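HTH-type transcriptional regulator Rv1985c/MT2039 (Mycobacterium tuberculosis, PDB 3ISP) binds DNA as a homodimeric LysR-family transcriptional regulator, and probably activates expression of the exporter LysE while repressing its own. Local coordinates at residues V145-N150 with V264-Q269; V157-E162 with T284-A289. One frame throughout, in Å; residues are numbered along the deposited sequence.

Two ways of fastening onto a central sheet appear side by side in the regulatory domain. Contact 1 joins neighbouring strands, 143-146 and 255-271, through backbone bonds and extends into a polar loop. Contact 2 sets helix 276-288 over the next strand, 155-169, mainly through side-chain packing, without backbone pairing. Their centres lie about 9 Å apart, and strand 255-271 connects them, pairing with both other strands; Leu-266 N meets Gly-161 O at 2.9 Å. Each contact is partly buried. In contact 1 Val-145, Thr-146 and Leu-266 to Gln-269 are buried, whereas Arg-149 and Asn-150 are exposed; in contact 2 Leu-160 leads inward to Val-285 and Ala-289, while Arg-286 and Pro-159 mark the surface.

Contact 1 of 2, residues V145-N150 with V264-Q269; sequences VTTERN and VPLYWQ
Gln-269 NE2 shows how one side-chain amide can hold a whole turn, since it donates to two backbone carbonyls of 145-150. It bonds to Glu-148 O at 2.8 Å, nearly in the plane of its own amide, and to Asn-150 O, also at 2.8 Å, which is tilted 24° from that plane. In both cases the donor stands above the plane of the carbonyl. The other end of the amide is occupied too, because Gln-269 OE1 accepts from Val-152 N; with both ends engaged, the rotation of the group is fixed.

Beside it, the ring of Tyr-267 carries the backbone of Arg-149 on one face. Arg-149 CA sits over the ring centre, 3.6 Å from the Tyr-267 centroid, in a CH-pi contact. A bend at chi3 (-86°) then turns NE back toward the hydroxyl, and Arg-149 NE donates to Tyr-267 OH at 2.8 Å, the guanidinium standing 84° from the ring plane. A water joins Arg-149 NH2 to the same hydroxyl.

Deeper in, Thr-146 and Tyr-267 form an antiparallel hydrogen-bonded pair: Thr-146 N donates to Tyr-267 O and Tyr-267 N to Thr-146 O, each at 3.0 Å. The loop starts immediately afterwards: Thr-146 OG1 accepts from Glu-148 N in an ST turn. The other sheet face carries the non-hydrogen-bonded pair Val-145 and Trp-268, where Val-145 CG2 meets the indole edge at Trp-268 CE3, 3.9 Å away. Trp-268 NE1 is bonded to Thr-282 OG1 of helix 276-288, whereas Thr-146 and Gln-269 touch helix 129-137 on their own side.

Strand 255-271 thus runs antiparallel between 143-146 and 155-169, in the order 120-126, 95-101, 143-146, 255-271, 155-169, as in the first subdomain of the periplasmic-binding-protein-like fold of LysR regulatory domains.

Contact 2 of 2, residues V157-E162 with T284-A289; sequences VHPLGE and TVRAAA
The guanidinium of Arg-286 has the imidazole of His-158 over one face and the backbone oxygen of Pro-159 at its edge, in plane. The two flat groups stand 80° apart, and the imidazole presents its CD2 side: His-158 CG lies 3.5 Å above the guanidinium plane, displaced toward the rim. Seen from the ring, Arg-286 NH2 is at the edge, close to the imidazole plane. The Pro-159 ring runs alongside the arginine and points the same way, with Pro-159 CD 3.9 Å from Arg-286 NH2. A chain extended from CG to NE carries the arginine from the helix across to the strand. The nearby positive charge would be expected to make protonation of His-158 less favourable. The imidazole also meets the indole of Trp-268 on the neighbouring strand 255-271.

Further along the strand the contact becomes apolar and turns on one methyl group. Leu-160 CD2 touches Val-285 CG1 at 3.9 Å, Arg-286 CA at 3.9 Å and Ala-289 CB at 4.0 Å, thus meeting both the last turn of the helix and the residue that leaves it. Leu-160 CB does not point at the helix, yet the branch ending in CD2 reaches it. Trp-268 touches both Leu-160 and Val-285 and closes this cluster from the neighbouring strand.

The axes of strand 157-162 and helix 284-288 approach to 8.7 Å and run nearly parallel, 17° apart. Such near-parallel alignment is that of helix-on-sheet packing in alpha/beta folds; here helix 276-288, which follows strand 255-271, covers one face of the sheet of the LysR regulatory domain, while helix 129-137 lies on the other, giving three layers.

Contact 1 of 2, residues V145-N150 with V264-Q269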
# COMPACT_ATOMS: atom_id res chain seq x y z
N VAL A 145 -3.87 17.74 -16.62
CA VAL A 145 -4.40 18.77 -15.74
C VAL A 145 -4.31 18.23 -14.30
O VAL A 145 -4.88 17.20 -14.00
CB VAL A 145 -5.85 19.13 -16.10
CG1 VAL A 145 -6.42 20.13 -15.12
CG2 VAL A 145 -5.91 19.69 -17.52
N THR A 146 -3.57 18.92 -13.44
CA THR A 146 -3.31 18.43 -12.10
C THR A 146 -3.30 19.58 -11.11
O THR A 146 -3.12 20.73 -11.49
CB THR A 146 -1.93 17.73 -12.02
OG1 THR A 146 -1.63 17.39 -10.66
CG2 THR A 146 -0.84 18.64 -12.56
N THR A 147 -3.48 19.28 -9.83
CA THR A 147 -3.47 20.33 -8.81
C THR A 147 -2.04 20.55 -8.39
O THR A 147 -1.77 21.33 -7.48
CB THR A 147 -4.31 19.97 -7.56
OG1 THR A 147 -3.86 18.72 -7.00
CG2 THR A 147 -5.82 19.89 -7.90
N GLU A 148 -1.14 19.85 -9.07
CA GLU A 148 0.28 19.85 -8.74
C GLU A 148 1.04 20.99 -9.37
O GLU A 148 1.21 21.02 -10.59
CB GLU A 148 0.92 18.55 -9.21
CG GLU A 148 2.39 18.45 -8.86
CD GLU A 148 2.60 18.15 -7.40
OE1 GLU A 148 2.13 17.07 -6.94
OE2 GLU A 148 3.21 19.00 -6.70
N ARG A 149 1.52 21.91 -8.55
CA ARG A 149 2.37 23.00 -9.03
C ARG A 149 3.80 22.55 -9.38
O ARG A 149 4.39 23.05 -10.33
CB ARG A 149 2.40 24.13 -8.00
CG ARG A 149 3.49 25.14 -8.25
CD ARG A 149 3.49 26.23 -7.20
NE ARG A 149 2.57 27.31 -7.55
CZ ARG A 149 2.72 28.57 -7.16
NH1 ARG A 149 3.77 28.92 -6.43
NH2 ARG A 149 1.83 29.49 -7.53
N ASN A 150 4.36 21.62 -8.60
CA ASN A 150 5.75 21.20 -8.81
C ASN A 150 5.94 20.42 -10.10
O ASN A 150 5.16 19.52 -10.40
CB ASN A 150 6.27 20.39 -7.61
CG ASN A 150 6.55 21.26 -6.37
OD1 ASN A 150 6.58 22.51 -6.44
ND2 ASN A 150 6.75 20.60 -5.23
N VAL A 264 -8.62 26.60 -5.73
CA VAL A 264 -7.61 25.57 -5.93
C VAL A 264 -6.91 25.87 -7.24
O VAL A 264 -7.52 25.82 -8.29
CB VAL A 264 -8.25 24.17 -5.99
CG1 VAL A 264 -7.21 23.09 -5.69
CG2 VAL A 264 -9.39 24.08 -5.00
N PRO A 265 -5.63 26.23 -7.17
CA PRO A 265 -4.85 26.43 -8.39
C PRO A 265 -4.79 25.15 -9.19
O PRO A 265 -4.50 24.09 -8.63
CB PRO A 265 -3.45 26.76 -7.86
CG PRO A 265 -3.66 27.27 -6.50
CD PRO A 265 -4.84 26.54 -5.96
N LEU A 266 -5.07 25.23 -10.48
CA LEU A 266 -4.79 24.15 -11.41
C LEU A 266 -3.53 24.45 -12.22
O LEU A 266 -3.10 25.61 -12.34
CB LEU A 266 -5.97 23.94 -12.34
CG LEU A 266 -7.24 23.43 -11.67
CD1 LEU A 266 -8.35 23.35 -12.70
CD2 LEU A 266 -7.02 22.08 -11.03
N TYR A 267 -2.93 23.39 -12.77
CA TYR A 267 -1.76 23.49 -13.64
C TYR A 267 -1.87 22.53 -14.82
O TYR A 267 -2.41 21.44 -14.68
CB TYR A 267 -0.50 23.18 -12.84
CG TYR A 267 -0.35 24.08 -11.65
CD1 TYR A 267 0.37 25.27 -11.74
CD2 TYR A 267 -0.96 23.77 -10.44
CE1 TYR A 267 0.49 26.11 -10.66
CE2 TYR A 267 -0.83 24.60 -9.35
CZ TYR A 267 -0.10 25.78 -9.47
OH TYR A 267 0.01 26.62 -8.39
N TRP A 268 -1.37 22.92 -15.98
CA TRP A 268 -1.21 21.96 -17.06
C TRP A 268 0.26 21.56 -17.15
O TRP A 268 1.10 22.35 -17.56
CB TRP A 268 -1.73 22.54 -18.38
CG TRP A 268 -1.26 21.82 -19.63
CD1 TRP A 268 -0.25 22.19 -20.46
CD2 TRP A 268 -1.80 20.60 -20.19
NE1 TRP A 268 -0.11 21.30 -21.49
CE2 TRP A 268 -1.05 20.32 -21.35
CE3 TRP A 268 -2.83 19.74 -19.83
CZ2 TRP A 268 -1.31 19.20 -22.14
CZ3 TRP A 268 -3.08 18.64 -20.62
CH2 TRP A 268 -2.33 18.38 -21.76
N GLN A 269 0.56 20.33 -16.73
CA GLN A 269 1.90 19.76 -16.86
C GLN A 269 2.01 18.87 -18.10
O GLN A 269 1.17 17.98 -18.30
CB GLN A 269 2.28 18.97 -15.61
CG GLN A 269 2.42 19.84 -14.40
CD GLN A 269 3.34 19.29 -13.33
OE1 GLN A 269 4.40 18.73 -13.63
NE2 GLN A 269 2.97 19.47 -12.08
O HOH W 1 -0.41 29.48 -9.62

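Contact 2 of 2, residues V157-E162 with T284-A289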
# COMPACT_ATOMS: atom_id res chain seq x y z
N VAL A 157 5.63 22.98 -16.55
CA VAL A 157 4.44 23.35 -15.79
C VAL A 157 3.82 24.64 -16.31
O VAL A 157 4.52 25.66 -16.40
CB VAL A 157 4.79 23.57 -14.33
CG1 VAL A 157 3.62 24.20 -13.60
CG2 VAL A 157 5.21 22.27 -13.67
N HIS A 158 2.53 24.60 -16.64
CA HIS A 158 1.76 25.78 -17.05
C HIS A 158 0.59 26.07 -16.11
O HIS A 158 -0.28 25.22 -15.90
CB HIS A 158 1.18 25.58 -18.44
CG HIS A 158 2.21 25.39 -19.51
ND1 HIS A 158 2.62 24.14 -19.92
CD2 HIS A 158 2.88 26.28 -20.27
CE1 HIS A 158 3.51 24.27 -20.88
NE2 HIS A 158 3.68 25.56 -21.12
N PRO A 159 0.54 27.28 -15.55
CA PRO A 159 -0.62 27.60 -14.71
C PRO A 159 -1.82 27.79 -15.59
O PRO A 159 -1.69 28.28 -16.71
CB PRO A 159 -0.22 28.92 -14.06
CG PRO A 159 1.27 29.01 -14.23
CD PRO A 159 1.54 28.36 -15.54
N LEU A 160 -2.98 27.38 -15.10
CA LEU A 160 -4.20 27.44 -15.89
C LEU A 160 -5.18 28.44 -15.30
O LEU A 160 -6.06 28.93 -16.00
CB LEU A 160 -4.84 26.06 -15.94
CG LEU A 160 -4.12 25.03 -16.79
CD1 LEU A 160 -4.69 23.66 -16.46
CD2 LEU A 160 -4.31 25.33 -18.26
N GLY A 161 -4.98 28.76 -14.01
CA GLY A 161 -5.91 29.53 -13.23
C GLY A 161 -6.32 28.78 -11.97
O GLY A 161 -5.75 27.75 -11.64
N GLU A 162 -7.30 29.28 -11.25
CA GLU A 162 -7.83 28.54 -10.10
C GLU A 162 -9.31 28.19 -10.29
O GLU A 162 -10.06 28.95 -10.92
CB GLU A 162 -7.63 29.33 -8.81
CG GLU A 162 -6.19 29.72 -8.58
CD GLU A 162 -6.02 30.55 -7.33
OE1 GLU A 162 -7.05 31.05 -6.80
OE2 GLU A 162 -4.86 30.70 -6.88
N THR A 284 -4.65 24.62 -26.69
CA THR A 284 -6.05 24.29 -26.54
C THR A 284 -6.44 24.14 -25.07
O THR A 284 -7.39 24.76 -24.61
CB THR A 284 -6.36 23.04 -27.33
OG1 THR A 284 -6.17 23.32 -28.71
CG2 THR A 284 -7.80 22.60 -27.08
N VAL A 285 -5.68 23.36 -24.32
CA VAL A 285 -5.94 23.23 -22.91
C VAL A 285 -5.94 24.59 -22.23
O VAL A 285 -6.86 24.91 -21.51
CB VAL A 285 -4.94 22.28 -22.23
CG1 VAL A 285 -5.05 22.37 -20.71
CG2 VAL A 285 -5.17 20.85 -22.71
N ARG A 286 -4.92 25.39 -22.47
CA ARG A 286 -4.82 26.71 -21.86
C ARG A 286 -6.02 27.61 -22.17
O ARG A 286 -6.51 28.34 -21.30
CB ARG A 286 -3.52 27.40 -22.27
CG ARG A 286 -2.44 27.36 -21.20
CD ARG A 286 -1.17 28.12 -21.61
NE ARG A 286 -0.32 28.35 -20.44
CZ ARG A 286 0.97 28.67 -20.49
NH1 ARG A 286 1.57 28.80 -21.67
NH2 ARG A 286 1.66 28.86 -19.37
N ALA A 287 -6.50 27.54 -23.40
CA ALA A 287 -7.61 28.36 -23.84
C ALA A 287 -8.94 27.85 -23.28
O ALA A 287 -9.85 28.63 -23.00
CB ALA A 287 -7.66 28.41 -25.35
N ALA A 288 -9.04 26.54 -23.11
CA ALA A 288 -10.25 25.96 -22.56
C ALA A 288 -10.41 26.42 -21.11
O ALA A 288 -11.51 26.43 -20.54
CB ALA A 288 -10.20 24.45 -22.65
N ALA A 289 -9.29 26.82 -20.51
CA ALA A 289 -9.32 27.23 -19.11
C ALA A 289 -9.36 28.76 -18.93
O ALA A 289 -9.23 29.25 -17.81
CB ALA A 289 -8.13 26.65 -18.38